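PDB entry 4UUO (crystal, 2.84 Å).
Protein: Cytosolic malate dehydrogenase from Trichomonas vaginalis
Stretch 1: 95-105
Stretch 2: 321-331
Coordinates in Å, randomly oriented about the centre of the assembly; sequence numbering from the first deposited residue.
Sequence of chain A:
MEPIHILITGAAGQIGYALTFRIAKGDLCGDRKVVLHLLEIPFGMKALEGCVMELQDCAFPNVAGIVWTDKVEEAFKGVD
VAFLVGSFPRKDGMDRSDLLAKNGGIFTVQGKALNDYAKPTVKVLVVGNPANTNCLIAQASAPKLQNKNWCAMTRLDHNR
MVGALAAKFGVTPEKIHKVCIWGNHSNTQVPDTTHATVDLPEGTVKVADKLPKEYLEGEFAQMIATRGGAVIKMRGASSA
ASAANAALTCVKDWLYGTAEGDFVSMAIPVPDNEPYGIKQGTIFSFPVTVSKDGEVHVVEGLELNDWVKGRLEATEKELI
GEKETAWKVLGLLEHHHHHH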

# COMPACT_ATOMS: atom_id res chain seq x y z
N ASP A 95 -31.74 -6.02 -6.89
CA ASP A 95 -32.37 -6.05 -5.57
C ASP A 95 -31.34 -6.42 -4.52
O ASP A 95 -30.23 -6.84 -4.84
N ARG A 96 -31.70 -6.26 -3.25
CA ARG A 96 -30.85 -6.74 -2.17
C ARG A 96 -30.85 -8.27 -2.22
O ARG A 96 -29.83 -8.91 -1.95
N SER A 97 -31.99 -8.83 -2.58
CA SER A 97 -32.13 -10.28 -2.71
C SER A 97 -31.34 -10.80 -3.90
O SER A 97 -30.91 -11.96 -3.91
N ASP A 98 -31.15 -9.96 -4.91
CA ASP A 98 -30.25 -10.27 -6.01
C ASP A 98 -28.81 -10.27 -5.51
O ASP A 98 -28.02 -11.14 -5.86
N LEU A 99 -28.49 -9.29 -4.67
CA LEU A 99 -27.17 -9.19 -4.04
C LEU A 99 -26.91 -10.36 -3.11
O LEU A 99 -25.84 -10.96 -3.13
N LEU A 100 -27.90 -10.69 -2.29
CA LEU A 100 -27.77 -11.75 -1.30
C LEU A 100 -27.73 -13.12 -1.96
O LEU A 100 -27.10 -14.04 -1.45
N ALA A 101 -28.39 -13.25 -3.10
CA ALA A 101 -28.38 -14.51 -3.84
C ALA A 101 -26.98 -14.81 -4.35
O ALA A 101 -26.46 -15.90 -4.12
N LYS A 102 -26.39 -13.83 -5.04
CA LYS A 102 -25.07 -14.00 -5.65
C LYS A 102 -23.98 -14.19 -4.60
O LYS A 102 -23.13 -15.07 -4.73
N ASN A 103 -24.01 -13.37 -3.56
CA ASN A 103 -23.01 -13.45 -2.51
C ASN A 103 -23.21 -14.67 -1.64
O ASN A 103 -22.25 -15.22 -1.09
N GLY A 104 -24.46 -15.10 -1.51
CA GLY A 104 -24.79 -16.32 -0.79
C GLY A 104 -24.06 -17.52 -1.36
O GLY A 104 -23.48 -18.31 -0.62
N GLY A 105 -24.08 -17.66 -2.69
CA GLY A 105 -23.40 -18.76 -3.34
C GLY A 105 -21.90 -18.69 -3.13
O GLY A 105 -21.26 -19.71 -2.86
N GLY A 321 -33.52 -8.71 9.24
CA GLY A 321 -34.30 -8.63 8.03
C GLY A 321 -33.52 -9.12 6.83
O GLY A 321 -34.06 -9.80 5.95
N GLU A 322 -32.23 -8.77 6.79
CA GLU A 322 -31.34 -9.14 5.69
C GLU A 322 -31.05 -10.64 5.71
O GLU A 322 -30.97 -11.27 4.65
N LYS A 323 -30.89 -11.21 6.90
CA LYS A 323 -30.59 -12.63 7.01
C LYS A 323 -31.83 -13.45 6.64
O LYS A 323 -31.72 -14.57 6.15
N GLU A 324 -33.00 -12.87 6.85
CA GLU A 324 -34.26 -13.51 6.49
C GLU A 324 -34.42 -13.57 4.98
O GLU A 324 -35.05 -14.48 4.44
N THR A 325 -33.85 -12.59 4.29
CA THR A 325 -33.86 -12.53 2.83
C THR A 325 -32.83 -13.50 2.25
O THR A 325 -33.05 -14.10 1.19
N ALA A 326 -31.71 -13.64 2.95
CA ALA A 326 -30.68 -14.59 2.55
C ALA A 326 -31.23 -16.01 2.59
O ALA A 326 -30.99 -16.79 1.67
N TRP A 327 -31.97 -16.35 3.64
CA TRP A 327 -32.56 -17.68 3.74
C TRP A 327 -33.60 -17.87 2.65
O TRP A 327 -33.73 -18.95 2.07
N LYS A 328 -34.33 -16.80 2.37
CA LYS A 328 -35.37 -16.80 1.34
C LYS A 328 -34.83 -17.16 -0.05
O LYS A 328 -35.39 -18.02 -0.73
N VAL A 329 -33.75 -16.51 -0.48
CA VAL A 329 -33.20 -16.74 -1.82
C VAL A 329 -32.17 -17.87 -1.85
O VAL A 329 -31.63 -18.19 -2.91
N LEU A 330 -31.89 -18.44 -0.68
CA LEU A 330 -31.01 -19.60 -0.60
C LEU A 330 -31.84 -20.86 -0.47
O LEU A 330 -31.30 -21.97 -0.41
N GLY A 331 -33.15 -20.69 -0.41
CA GLY A 331 -34.07 -21.81 -0.29
C GLY A 331 -33.82 -22.65 0.95
O GLY A 331 -33.76 -23.88 0.88

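The helix of stretch 1 and the helix of stretch 2 cross at 67°, with axes 8.8 Å apart at closest approach. No hydrogen bond joins them, so the contact rests on van der Waals packing.

Gly321 has no side chain and makes no contact. Its carbonyl O accepts a bond from Thr325 OG1 at 3.1 Å, within its own helix.

Glu322 starts sideways, but its end comes nearer to the first helix. Chi1 and chi2 are both t. Its OE2 lies 3.4 Å from Arg96 CD. The charges are close but form no salt bridge: Arg96 NE is 4.4 Å from Glu322 OE2. Glu322 OE1 is hydrogen-bonded elsewhere in the structure. Arg96 points toward this helix with chi1 t, chi2 t and chi3 p.

Lys323 points away and Glu324 sideways; neither touches stretch 1.

Thr325 points toward stretch 1 with chi1 m. Its CG2 is 3.7 Å from Ser97 CB, and its CB is 3.7 Å from Leu100 CD1. Its OG1 sits at the edge of the Arg96 guanidinium, 3.8 Å from Arg96 NH2.

Ala326 lies opposite Leu100, with their CA atoms 5.6 Å apart. Leu100 is buried and points in, with chi1 m and chi2 t. This sends Leu100 CD1 to 3.4 Å from Glu322 O and 3.9 Å from Ala326 N.

Trp327 and Lys328 stay out of the contact.

Val329 points in with chi1 m. Its two methyls divide: CG1 is 3.7 Å from Ser97 CB, while CG2 is 3.8 Å from Ala101 CB.

Leu330 starts sideways and its end turns inward. Chi1 is -94°, between wells, and chi2 is p. Leu330 CD1 lies 4.1 Å from Leu100 O and 4.2 Å from Gly104 CA. A CB on Gly104 would clash with this methyl.

Gly331, with positive phi, closes the helix in a Schellman motif and touches nothing in stretch 1.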

# COMPACT_ATOMS: atom_id res chain seq x y z
CB ASP A 95 -33.54 -7.04 -5.55
CG ASP A 95 -34.67 -6.66 -6.50
OD1 ASP A 95 -34.78 -5.47 -6.85
OD2 ASP A 95 -35.44 -7.56 -6.90
CB ARG A 96 -31.33 -6.24 -0.81
CG ARG A 96 -30.44 -6.65 0.36
CD ARG A 96 -30.93 -6.06 1.68
NE ARG A 96 -32.25 -6.57 2.07
CZ ARG A 96 -33.38 -5.88 1.99
NH1 ARG A 96 -33.37 -4.63 1.53
NH2 ARG A 96 -34.52 -6.43 2.38
CB SER A 97 -33.61 -10.67 -2.84
OG SER A 97 -34.28 -9.83 -3.76
CB ASP A 98 -30.41 -9.26 -7.15
CG ASP A 98 -31.69 -9.46 -7.93
OD1 ASP A 98 -32.03 -10.62 -8.25
OD2 ASP A 98 -32.37 -8.45 -8.23
CB LEU A 99 -27.04 -7.87 -3.27
CG LEU A 99 -25.63 -7.56 -2.79
CD1 LEU A 99 -24.70 -7.34 -3.98
CD2 LEU A 99 -25.60 -6.36 -1.84
CB LEU A 100 -28.91 -11.68 -0.28
CG LEU A 100 -28.80 -10.50 0.68
CD1 LEU A 100 -30.05 -10.38 1.54
CD2 LEU A 100 -27.57 -10.65 1.55
CB ALA A 101 -29.38 -14.46 -4.99
CB LYS A 102 -24.75 -12.81 -6.55
CG LYS A 102 -25.51 -12.80 -7.87
CD LYS A 102 -25.25 -14.09 -8.66
CE LYS A 102 -26.17 -14.23 -9.87
NZ LYS A 102 -25.87 -13.24 -10.94
CB ASN A 103 -23.03 -12.18 -1.65
CG ASN A 103 -22.40 -11.01 -2.36
OD1 ASN A 103 -21.18 -10.91 -2.43
ND2 ASN A 103 -23.23 -10.11 -2.90
CB GLU A 322 -30.04 -8.33 5.77
CG GLU A 322 -29.19 -8.38 4.52
CD GLU A 322 -28.09 -7.31 4.50
OE1 GLU A 322 -27.08 -7.47 5.22
OE2 GLU A 322 -28.24 -6.32 3.76
CB LYS A 323 -30.12 -12.99 8.43
CG LYS A 323 -31.24 -13.14 9.43
CD LYS A 323 -30.76 -13.62 10.79
CE LYS A 323 -31.95 -13.83 11.72
NZ LYS A 323 -31.56 -14.28 13.08
CB GLU A 324 -35.42 -12.77 7.14
CG GLU A 324 -36.78 -13.34 6.85
CD GLU A 324 -37.88 -12.58 7.57
OE1 GLU A 324 -37.56 -11.63 8.32
OE2 GLU A 324 -39.06 -12.93 7.38
CB THR A 325 -33.55 -11.10 2.33
OG1 THR A 325 -34.47 -10.17 2.91
CG2 THR A 325 -33.65 -11.03 0.81
CB ALA A 326 -29.46 -14.46 3.43
CB TRP A 327 -33.19 -17.92 5.12
CG TRP A 327 -32.34 -17.65 6.34
CD1 TRP A 327 -32.78 -17.23 7.56
CD2 TRP A 327 -30.91 -17.81 6.48
NE1 TRP A 327 -31.74 -17.10 8.44
CE2 TRP A 327 -30.58 -17.45 7.80
CE3 TRP A 327 -29.88 -18.20 5.61
CZ2 TRP A 327 -29.26 -17.47 8.28
CZ3 TRP A 327 -28.58 -18.23 6.09
CH2 TRP A 327 -28.29 -17.87 7.41
CB LYS A 328 -36.05 -15.44 1.30
CG LYS A 328 -37.29 -15.38 0.44
CD LYS A 328 -37.79 -13.96 0.34
CE LYS A 328 -38.94 -13.84 -0.63
NZ LYS A 328 -39.32 -12.41 -0.84
CB VAL A 329 -32.54 -15.47 -2.39
CG1 VAL A 329 -33.43 -14.26 -2.18
CG2 VAL A 329 -31.17 -15.26 -1.77
CB LEU A 330 -30.04 -19.48 0.57
CG LEU A 330 -28.67 -18.88 0.25
CD1 LEU A 330 -28.82 -17.60 -0.53
CD2 LEU A 330 -27.88 -18.63 1.54